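Local atomic coordinates of GTP pyrophosphokinase YjbM (Bacillus subtilis, PDB entry 5DEC), a protein that transfers pyrophosphate from ATP to GDP or GTP, making the alarmone (p)ppGpp of the bacterial stringent response. Residues B[100-114]-B[123-135]. Residues are numbered along the deposited sequence; the frame is centred on the assembly and turned at random.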
ATOM      1  N   LEU B 100      13.569 -15.501 -13.424  1.00 24.27           N
ATOM      2  CA  LEU B 100      14.439 -15.062 -12.326  1.00 29.31           C
ATOM      3  C   LEU B 100      15.912 -15.262 -12.690  1.00 26.42           C
ATOM      4  O   LEU B 100      16.759 -14.432 -12.370  1.00 30.39           O
ATOM      5  CB  LEU B 100      14.116 -15.808 -11.028  1.00 25.75           C
ATOM      6  CG  LEU B 100      12.706 -15.537 -10.456  1.00 31.88           C
ATOM      7  CD1 LEU B 100      12.469 -16.321  -9.196  1.00 31.09           C
ATOM      8  CD2 LEU B 100      12.540 -14.074 -10.147  1.00 29.88           C
ATOM      9  N   PHE B 101      16.208 -16.366 -13.362  1.00 25.19           N
ATOM     10  CA  PHE B 101      17.583 -16.639 -13.767  1.00 27.93           C
ATOM     11  C   PHE B 101      18.111 -15.603 -14.767  1.00 31.39           C
ATOM     12  O   PHE B 101      19.314 -15.346 -14.823  1.00 31.76           O
ATOM     13  CB  PHE B 101      17.673 -18.051 -14.344  1.00 28.63           C
ATOM     14  CG  PHE B 101      17.883 -19.113 -13.294  1.00 39.53           C
ATOM     15  CD1 PHE B 101      19.129 -19.289 -12.714  1.00 54.97           C
ATOM     16  CD2 PHE B 101      16.851 -19.928 -12.889  1.00 50.86           C
ATOM     17  CE1 PHE B 101      19.337 -20.261 -11.748  1.00 60.03           C
ATOM     18  CE2 PHE B 101      17.049 -20.906 -11.924  1.00 57.57           C
ATOM     19  CZ  PHE B 101      18.293 -21.070 -11.352  1.00 61.83           C
ATOM     20  N   ALA B 102      17.211 -14.986 -15.526  1.00 29.89           N
ATOM     21  CA  ALA B 102      17.589 -13.998 -16.543  1.00 33.19           C
ATOM     22  C   ALA B 102      17.711 -12.564 -16.020  1.00 35.98           C
ATOM     23  O   ALA B 102      18.242 -11.692 -16.706  1.00 31.08           O
ATOM     24  CB  ALA B 102      16.584 -14.033 -17.686  1.00 33.37           C
ATOM     25  N   ARG B 103      17.207 -12.299 -14.820  1.00 28.29           N
ATOM     26  CA  ARG B 103      17.238 -10.931 -14.325  1.00 33.61           C
ATOM     27  C   ARG B 103      18.671 -10.501 -14.007  1.00 31.77           C
ATOM     28  O   ARG B 103      19.469 -11.275 -13.477  1.00 32.05           O
ATOM     29  CB  ARG B 103      16.343 -10.787 -13.082  1.00 26.89           C
ATOM     30  CG  ARG B 103      14.841 -10.851 -13.380  1.00 25.96           C
ATOM     31  CD  ARG B 103      14.031 -10.594 -12.105  1.00 33.20           C
ATOM     32  NE  ARG B 103      14.117  -9.193 -11.697  1.00 31.12           N
ATOM     33  CZ  ARG B 103      13.195  -8.283 -11.983  1.00 30.44           C
ATOM     34  NH1 ARG B 103      12.105  -8.630 -12.655  1.00 29.90           N
ATOM     35  NH2 ARG B 103      13.341  -7.037 -11.556  1.00 30.44           N
ATOM     36  N   LYS B 104      18.987  -9.251 -14.315  1.00 27.79           N
ATOM     37  CA  LYS B 104      20.320  -8.741 -14.058  1.00 31.68           C
ATOM     38  C   LYS B 104      20.377  -7.833 -12.832  1.00 37.10           C
ATOM     39  O   LYS B 104      21.432  -7.289 -12.536  1.00 32.70           O
ATOM     40  CB  LYS B 104      20.854  -7.990 -15.278  1.00 30.84           C
ATOM     41  CG  LYS B 104      21.080  -8.875 -16.505  1.00 41.23           C
ATOM     42  CD  LYS B 104      21.957  -8.148 -17.516  1.00 59.39           C
ATOM     43  CE  LYS B 104      22.517  -9.090 -18.564  1.00 70.46           C
ATOM     44  NZ  LYS B 104      21.439  -9.734 -19.352  1.00 69.65           N
ATOM     45  N   ASP B 105      19.269  -7.680 -12.106  1.00 30.64           N
ATOM     46  CA  ASP B 105      19.294  -6.817 -10.921  1.00 27.31           C
ATOM     47  C   ASP B 105      19.579  -7.604  -9.641  1.00 33.65           C
ATOM     48  O   ASP B 105      19.535  -7.055  -8.539  1.00 33.16           O
ATOM     49  CB  ASP B 105      17.998  -5.999 -10.781  1.00 32.05           C
ATOM     50  CG  ASP B 105      16.734  -6.840 -10.836  1.00 32.97           C
ATOM     51  OD1 ASP B 105      16.772  -8.013 -11.272  1.00 31.28           O
ATOM     52  OD2 ASP B 105      15.679  -6.291 -10.451  1.00 31.24           O
ATOM     53  N   PHE B 106      19.895  -8.885  -9.803  1.00 28.54           N
ATOM     54  CA  PHE B 106      20.479  -9.689  -8.731  1.00 28.49           C
ATOM     55  C   PHE B 106      21.160 -10.892  -9.361  1.00 26.50           C
ATOM     56  O   PHE B 106      21.119 -11.059 -10.579  1.00 28.31           O
ATOM     57  CB  PHE B 106      19.428 -10.118  -7.676  1.00 27.21           C
ATOM     58  CG  PHE B 106      18.191 -10.775  -8.248  1.00 25.25           C
ATOM     59  CD1 PHE B 106      18.249 -12.052  -8.793  1.00 32.57           C
ATOM     60  CD2 PHE B 106      16.955 -10.136  -8.184  1.00 29.47           C
ATOM     61  CE1 PHE B 106      17.118 -12.673  -9.304  1.00 32.83           C
ATOM     62  CE2 PHE B 106      15.806 -10.756  -8.701  1.00 29.38           C
ATOM     63  CZ  PHE B 106      15.896 -12.031  -9.257  1.00 32.97           C
ATOM     64  N   THR B 107      21.797 -11.722  -8.544  1.00 26.35           N
ATOM     65  CA  THR B 107      22.374 -12.959  -9.037  1.00 27.15           C
ATOM     66  C   THR B 107      21.893 -14.146  -8.204  1.00 38.05           C
ATOM     67  O   THR B 107      21.802 -14.066  -6.982  1.00 37.61           O
ATOM     68  CB  THR B 107      23.926 -12.915  -9.033  1.00 51.99           C
ATOM     69  OG1 THR B 107      24.408 -12.790  -7.690  1.00 54.75           O
ATOM     70  CG2 THR B 107      24.434 -11.739  -9.863  1.00 40.14           C
ATOM     71  N   VAL B 108      21.586 -15.246  -8.880  1.00 38.90           N
ATOM     72  CA  VAL B 108      21.160 -16.466  -8.210  1.00 37.04           C
ATOM     73  C   VAL B 108      22.389 -17.225  -7.719  1.00 36.80           C
ATOM     74  O   VAL B 108      23.316 -17.464  -8.484  1.00 37.00           O
ATOM     75  CB  VAL B 108      20.308 -17.343  -9.146  1.00 42.05           C
ATOM     76  CG1 VAL B 108      19.943 -18.662  -8.474  1.00 36.46           C
ATOM     77  CG2 VAL B 108      19.043 -16.560  -9.607  1.00 29.22           C
ATOM     78  N   VAL B 109      22.415 -17.559  -6.432  1.00 32.21           N
ATOM     79  CA  VAL B 109      23.587 -18.219  -5.850  1.00 37.09           C
ATOM     80  C   VAL B 109      23.310 -19.632  -5.363  1.00 39.42           C
ATOM     81  O   VAL B 109      24.242 -20.371  -5.050  1.00 39.86           O
ATOM     82  CB  VAL B 109      24.176 -17.399  -4.674  1.00 37.84           C
ATOM     83  CG1 VAL B 109      24.747 -16.087  -5.186  1.00 44.20           C
ATOM     84  CG2 VAL B 109      23.121 -17.156  -3.602  1.00 41.47           C
ATOM     85  N   ASP B 110      22.037 -20.011  -5.287  1.00 35.46           N
ATOM     86  CA  ASP B 110      21.694 -21.361  -4.858  1.00 42.78           C
ATOM     87  C   ASP B 110      20.272 -21.707  -5.286  1.00 41.49           C
ATOM     88  O   ASP B 110      19.463 -20.816  -5.569  1.00 33.38           O
ATOM     89  CB  ASP B 110      21.834 -21.489  -3.336  1.00 43.87           C
ATOM     90  CG  ASP B 110      21.912 -22.940  -2.862  1.00 56.63           C
ATOM     91  OD1 ASP B 110      22.223 -23.836  -3.679  1.00 49.59           O
ATOM     92  OD2 ASP B 110      21.654 -23.181  -1.665  1.00 61.36           O
ATOM     93  N   GLN B 111      19.974 -23.002  -5.332  1.00 42.98           N
ATOM     94  CA  GLN B 111      18.629 -23.464  -5.646  1.00 40.93           C
ATOM     95  C   GLN B 111      18.407 -24.891  -5.151  1.00 42.47           C
ATOM     96  O   GLN B 111      19.361 -25.643  -4.983  1.00 47.20           O
ATOM     97  CB  GLN B 111      18.379 -23.376  -7.153  1.00 43.88           C
ATOM     98  CG  GLN B 111      19.191 -24.347  -8.001  1.00 58.90           C
ATOM     99  CD  GLN B 111      18.785 -24.305  -9.466  1.00 66.75           C
ATOM    100  OE1 GLN B 111      17.601 -24.425  -9.796  1.00 66.11           O
ATOM    101  NE2 GLN B 111      19.761 -24.119 -10.350  1.00 68.04           N
ATOM    102  N   ARG B 112      17.152 -25.260  -4.908  1.00 46.23           N
ATOM    103  CA  ARG B 112      16.840 -26.648  -4.598  1.00 53.67           C
ATOM    104  C   ARG B 112      15.370 -26.915  -4.898  1.00 46.19           C
ATOM    105  O   ARG B 112      14.495 -26.097  -4.590  1.00 38.97           O
ATOM    106  CB  ARG B 112      17.191 -26.992  -3.147  1.00 70.34           C
ATOM    107  CG  ARG B 112      16.839 -28.429  -2.763  1.00 85.29           C
ATOM    108  CD  ARG B 112      17.284 -28.774  -1.347  1.00 96.19           C
ATOM    109  NE  ARG B 112      16.944 -30.152  -0.991  1.00101.50           N
ATOM    110  CZ  ARG B 112      17.327 -30.748   0.134  1.00104.86           C
ATOM    111  NH1 ARG B 112      18.072 -30.088   1.012  1.00105.37           N
ATOM    112  NH2 ARG B 112      16.980 -32.006   0.375  1.00103.13           N
ATOM    113  N   ASP B 113      15.106 -28.082  -5.481  1.00 39.90           N
ATOM    114  CA  ASP B 113      13.804 -28.393  -6.058  1.00 51.38           C
ATOM    115  C   ASP B 113      13.094 -29.506  -5.289  1.00 60.97           C
ATOM    116  O   ASP B 113      13.369 -30.687  -5.499  1.00 70.30           O
ATOM    117  CB  ASP B 113      13.979 -28.785  -7.534  1.00 58.09           C
ATOM    118  CG  ASP B 113      12.658 -28.881  -8.286  1.00 58.71           C
ATOM    119  OD1 ASP B 113      11.608 -28.532  -7.712  1.00 62.30           O
ATOM    120  OD2 ASP B 113      12.676 -29.285  -9.468  1.00 62.04           O
ATOM    121  N   TYR B 114      12.178 -29.128  -4.398  1.00 58.37           N
ATOM    122  CA  TYR B 114      11.368 -30.122  -3.697  1.00 61.24           C
ATOM    123  C   TYR B 114      10.091 -30.454  -4.472  1.00 62.95           C
ATOM    124  O   TYR B 114       9.196 -31.121  -3.956  1.00 64.54           O
ATOM    125  CB  TYR B 114      10.967 -29.626  -2.300  1.00 64.75           C
ATOM    126  CG  TYR B 114      12.094 -29.281  -1.355  1.00 66.82           C
ATOM    127  CD1 TYR B 114      12.700 -28.031  -1.386  1.00 65.74           C
ATOM    128  CD2 TYR B 114      12.546 -30.204  -0.420  1.00 72.56           C
ATOM    129  CE1 TYR B 114      13.724 -27.711  -0.510  1.00 68.37           C
ATOM    130  CE2 TYR B 114      13.572 -29.895   0.457  1.00 75.67           C
ATOM    131  CZ  TYR B 114      14.157 -28.648   0.409  1.00 73.63           C
ATOM    132  OH  TYR B 114      15.177 -28.341   1.283  1.00 77.30           O
ATOM    133  N   TYR B 123       5.844 -32.126   1.461  1.00 48.94           N
ATOM    134  CA  TYR B 123       6.200 -30.725   1.177  1.00 48.18           C
ATOM    135  C   TYR B 123       6.581 -30.579  -0.279  1.00 45.52           C
ATOM    136  O   TYR B 123       7.417 -31.322  -0.783  1.00 41.00           O
ATOM    137  CB  TYR B 123       7.356 -30.238   2.065  1.00 44.03           C
ATOM    138  CG  TYR B 123       7.808 -28.803   1.811  1.00 43.22           C
ATOM    139  CD1 TYR B 123       7.092 -27.719   2.320  1.00 45.76           C
ATOM    140  CD2 TYR B 123       8.958 -28.537   1.068  1.00 46.80           C
ATOM    141  CE1 TYR B 123       7.505 -26.402   2.085  1.00 40.56           C
ATOM    142  CE2 TYR B 123       9.384 -27.231   0.833  1.00 47.40           C
ATOM    143  CZ  TYR B 123       8.655 -26.170   1.348  1.00 47.56           C
ATOM    144  OH  TYR B 123       9.074 -24.877   1.119  1.00 43.58           O
ATOM    145  N   ARG B 124       5.928 -29.644  -0.958  1.00 41.33           N
ATOM    146  CA  ARG B 124       6.221 -29.337  -2.352  1.00 43.76           C
ATOM    147  C   ARG B 124       6.526 -27.834  -2.495  1.00 45.81           C
ATOM    148  O   ARG B 124       5.690 -27.001  -2.112  1.00 32.78           O
ATOM    149  CB  ARG B 124       5.018 -29.748  -3.188  1.00 51.12           C
ATOM    150  CG  ARG B 124       4.752 -31.249  -3.126  1.00 57.15           C
ATOM    151  CD  ARG B 124       3.303 -31.575  -3.494  1.00 59.72           C
ATOM    152  NE  ARG B 124       2.915 -31.117  -4.817  1.00 51.05           N
ATOM    153  CZ  ARG B 124       1.820 -30.397  -5.058  1.00 53.08           C
ATOM    154  NH1 ARG B 124       1.023 -30.026  -4.058  1.00 45.84           N
ATOM    155  NH2 ARG B 124       1.538 -30.026  -6.299  1.00 53.17           N
ATOM    156  N   SER B 125       7.691 -27.497  -3.063  1.00 43.09           N
ATOM    157  CA  SER B 125       8.118 -26.099  -3.257  1.00 40.73           C
ATOM    158  C   SER B 125       9.442 -26.027  -4.020  1.00 46.03           C
ATOM    159  O   SER B 125      10.295 -26.904  -3.883  1.00 46.12           O
ATOM    160  CB  SER B 125       8.255 -25.368  -1.911  1.00 39.71           C
ATOM    161  OG  SER B 125       8.523 -23.980  -2.072  1.00 35.89           O
ATOM    162  N   TYR B 126       9.608 -25.005  -4.853  1.00 40.69           N
ATOM    163  CA  TYR B 126      10.920 -24.763  -5.440  1.00 31.44           C
ATOM    164  C   TYR B 126      11.613 -23.611  -4.720  1.00 34.55           C
ATOM    165  O   TYR B 126      11.015 -22.552  -4.540  1.00 31.86           O
ATOM    166  CB  TYR B 126      10.799 -24.447  -6.921  1.00 34.14           C
ATOM    167  CG  TYR B 126      12.115 -24.097  -7.565  1.00 41.51           C
ATOM    168  CD1 TYR B 126      12.958 -25.088  -8.045  1.00 45.27           C
ATOM    169  CD2 TYR B 126      12.518 -22.766  -7.693  1.00 48.45           C
ATOM    170  CE1 TYR B 126      14.162 -24.768  -8.641  1.00 50.59           C
ATOM    171  CE2 TYR B 126      13.720 -22.441  -8.282  1.00 48.32           C
ATOM    172  CZ  TYR B 126      14.536 -23.446  -8.755  1.00 53.66           C
ATOM    173  OH  TYR B 126      15.730 -23.124  -9.352  1.00 65.59           O
ATOM    174  N   HIS B 127      12.874 -23.796  -4.341  1.00 32.09           N
ATOM    175  CA  HIS B 127      13.604 -22.741  -3.655  1.00 33.85           C
ATOM    176  C   HIS B 127      14.765 -22.228  -4.487  1.00 33.81           C
ATOM    177  O   HIS B 127      15.477 -23.002  -5.138  1.00 32.74           O
ATOM    178  CB  HIS B 127      14.165 -23.223  -2.310  1.00 40.77           C
ATOM    179  CG  HIS B 127      13.136 -23.665  -1.327  1.00 41.01           C
ATOM    180  ND1 HIS B 127      13.395 -23.763   0.023  1.00 41.94           N
ATOM    181  CD2 HIS B 127      11.829 -24.013  -1.478  1.00 42.23           C
ATOM    182  CE1 HIS B 127      12.311 -24.172   0.655  1.00 46.15           C
ATOM    183  NE2 HIS B 127      11.345 -24.328  -0.239  1.00 34.90           N
ATOM    184  N   LEU B 128      14.962 -20.915  -4.462  1.00 31.29           N
ATOM    185  CA  LEU B 128      16.255 -20.389  -4.872  1.00 34.60           C
ATOM    186  C   LEU B 128      16.687 -19.266  -3.936  1.00 32.88           C
ATOM    187  O   LEU B 128      15.880 -18.699  -3.206  1.00 33.84           O
ATOM    188  CB  LEU B 128      16.239 -19.934  -6.325  1.00 36.18           C
ATOM    189  CG  LEU B 128      15.277 -18.880  -6.829  1.00 46.87           C
ATOM    190  CD1 LEU B 128      15.875 -17.508  -6.695  1.00 50.54           C
ATOM    191  CD2 LEU B 128      15.014 -19.178  -8.284  1.00 51.52           C
ATOM    192  N   VAL B 129      17.975 -18.964  -3.950  1.00 29.95           N
ATOM    193  CA  VAL B 129      18.517 -17.928  -3.093  1.00 31.25           C
ATOM    194  C   VAL B 129      19.226 -16.928  -3.984  1.00 30.13           C
ATOM    195  O   VAL B 129      20.037 -17.327  -4.806  1.00 31.45           O
ATOM    196  CB  VAL B 129      19.517 -18.495  -2.074  1.00 38.01           C
ATOM    197  CG1 VAL B 129      20.073 -17.372  -1.227  1.00 38.10           C
ATOM    198  CG2 VAL B 129      18.850 -19.574  -1.199  1.00 35.17           C
ATOM    199  N   VAL B 130      18.930 -15.641  -3.831  1.00 31.63           N
ATOM    200  CA  VAL B 130      19.596 -14.631  -4.646  1.00 32.07           C
ATOM    201  C   VAL B 130      20.458 -13.729  -3.788  1.00 34.61           C
ATOM    202  O   VAL B 130      20.209 -13.554  -2.588  1.00 33.17           O
ATOM    203  CB  VAL B 130      18.590 -13.726  -5.430  1.00 27.78           C
ATOM    204  CG1 VAL B 130      17.651 -14.547  -6.301  1.00 22.92           C
ATOM    205  CG2 VAL B 130      17.791 -12.851  -4.480  1.00 25.11           C
ATOM    206  N   LEU B 131      21.474 -13.145  -4.413  1.00 29.79           N
ATOM    207  CA  LEU B 131      22.275 -12.143  -3.745  1.00 29.24           C
ATOM    208  C   LEU B 131      21.857 -10.777  -4.293  1.00 30.97           C
ATOM    209  O   LEU B 131      22.088 -10.473  -5.468  1.00 30.85           O
ATOM    210  CB  LEU B 131      23.766 -12.417  -3.970  1.00 33.85           C
ATOM    211  CG  LEU B 131      24.746 -11.620  -3.108  1.00 37.66           C
ATOM    212  CD1 LEU B 131      24.537 -11.967  -1.647  1.00 36.54           C
ATOM    213  CD2 LEU B 131      26.208 -11.901  -3.531  1.00 34.35           C
ATOM    214  N   TYR B 132      21.218  -9.969  -3.447  1.00 28.05           N
ATOM    215  CA  TYR B 132      20.617  -8.706  -3.886  1.00 25.43           C
ATOM    216  C   TYR B 132      21.521  -7.529  -3.496  1.00 33.79           C
ATOM    217  O   TYR B 132      21.773  -7.322  -2.300  1.00 28.57           O
ATOM    218  CB  TYR B 132      19.209  -8.526  -3.267  1.00 24.61           C
ATOM    219  CG  TYR B 132      18.462  -7.318  -3.808  1.00 28.66           C
ATOM    220  CD1 TYR B 132      17.897  -7.348  -5.072  1.00 34.46           C
ATOM    221  CD2 TYR B 132      18.335  -6.152  -3.061  1.00 22.64           C
ATOM    222  CE1 TYR B 132      17.220  -6.255  -5.586  1.00 33.86           C
ATOM    223  CE2 TYR B 132      17.664  -5.045  -3.567  1.00 28.91           C
ATOM    224  CZ  TYR B 132      17.108  -5.108  -4.839  1.00 35.68           C
ATOM    225  OH  TYR B 132      16.435  -4.033  -5.382  1.00 30.45           O
ATOM    226  N   PRO B 133      22.000  -6.759  -4.500  1.00 36.07           N
ATOM    227  CA  PRO B 133      22.921  -5.627  -4.302  1.00 34.55           C
ATOM    228  C   PRO B 133      22.184  -4.370  -3.853  1.00 33.14           C
ATOM    229  O   PRO B 133      21.939  -3.457  -4.648  1.00 37.18           O
ATOM    230  CB  PRO B 133      23.537  -5.429  -5.684  1.00 36.48           C
ATOM    231  CG  PRO B 133      22.420  -5.825  -6.619  1.00 42.75           C
ATOM    232  CD  PRO B 133      21.695  -6.971  -5.928  1.00 30.56           C
ATOM    233  N   LEU B 134      21.839  -4.336  -2.571  1.00 28.19           N
ATOM    234  CA  LEU B 134      21.092  -3.231  -1.983  1.00 32.54           C
ATOM    235  C   LEU B 134      21.906  -1.932  -1.910  1.00 33.78           C
ATOM    236  O   LEU B 134      23.029  -1.914  -1.390  1.00 33.08           O
ATOM    237  CB  LEU B 134      20.615  -3.641  -0.588  1.00 35.07           C
ATOM    238  CG  LEU B 134      19.730  -2.663   0.164  1.00 34.18           C
ATOM    239  CD1 LEU B 134      18.370  -2.560  -0.491  1.00 28.51           C
ATOM    240  CD2 LEU B 134      19.596  -3.142   1.594  1.00 35.65           C
ATOM    241  N   GLN B 135      21.348  -0.856  -2.460  1.00 32.02           N
ATOM    242  CA  GLN B 135      21.951   0.466  -2.361  1.00 36.23           C
ATOM    243  C   GLN B 135      21.578   1.082  -1.022  1.00 40.64           C
ATOM    244  O   GLN B 135      20.396   1.245  -0.726  1.00 44.32           O
ATOM    245  CB  GLN B 135      21.488   1.370  -3.514  1.00 33.64           C
ATOM    246  CG  GLN B 135      21.682   0.746  -4.880  1.00 35.63           C
ATOM    247  CD  GLN B 135      23.116   0.380  -5.132  1.00 34.12           C
ATOM    248  OE1 GLN B 135      23.974   1.251  -5.216  1.00 35.74           O
ATOM    249  NE2 GLN B 135      23.398  -0.918  -5.233  1.00 37.78           N
TER
HETATM  250  O   HOH W   1      24.343  -9.622  -6.687  1.00 39.94           O
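Tyr-114 sets the edge of its ring against one face of His-127, its CE1 over the centre of the imidazole and 4.0 Å from His-127 CE1, the planes 54° apart. With CG anti to its carbonyl carbon (chi1 -61°), His-127 offers that face to Tyr-114. Tyr-123 in turn points its own edge at a face of Tyr-114 (planes 80° apart), in a T-shaped pair. From the loop leading into strand 126-135, Tyr-123 OH lies in the imidazole plane, hydrogen-bonded to His-127 NE2 at 2.7 Å, which holds the ring against rotation; Arg-150 also bonds that hydroxyl. Replacing His-127 by an alanine is likely to leave the Tyr-114 edge without a face to rest on and Tyr-123 OH without its imidazole partner.

Behind this cluster, Arg-112 N to His-127 O and His-127 N to Arg-112 O, both 2.8 Å, join edge strand 107-113 antiparallel to 126-135. Farther along, Val-109 and Asp-110 both face Val-129 in a classic beta bulge; Val-109 N gives Val-129 O the firm bond (2.9 Å), Asp-110 N a weak one, and Val-129 N returns one to Asp-110 O. On the sheet face carrying Leu-128 and Val-130, Phe-106 CD1 meets Val-130 CG1 at 3.6 Å, and Leu-100 from the preceding helix reaches Leu-128. His-127 binds the product pppGpp, as does Arg-112; the ring contacts and Tyr-123 bond are consistent with an imidazole preset for the nucleotide.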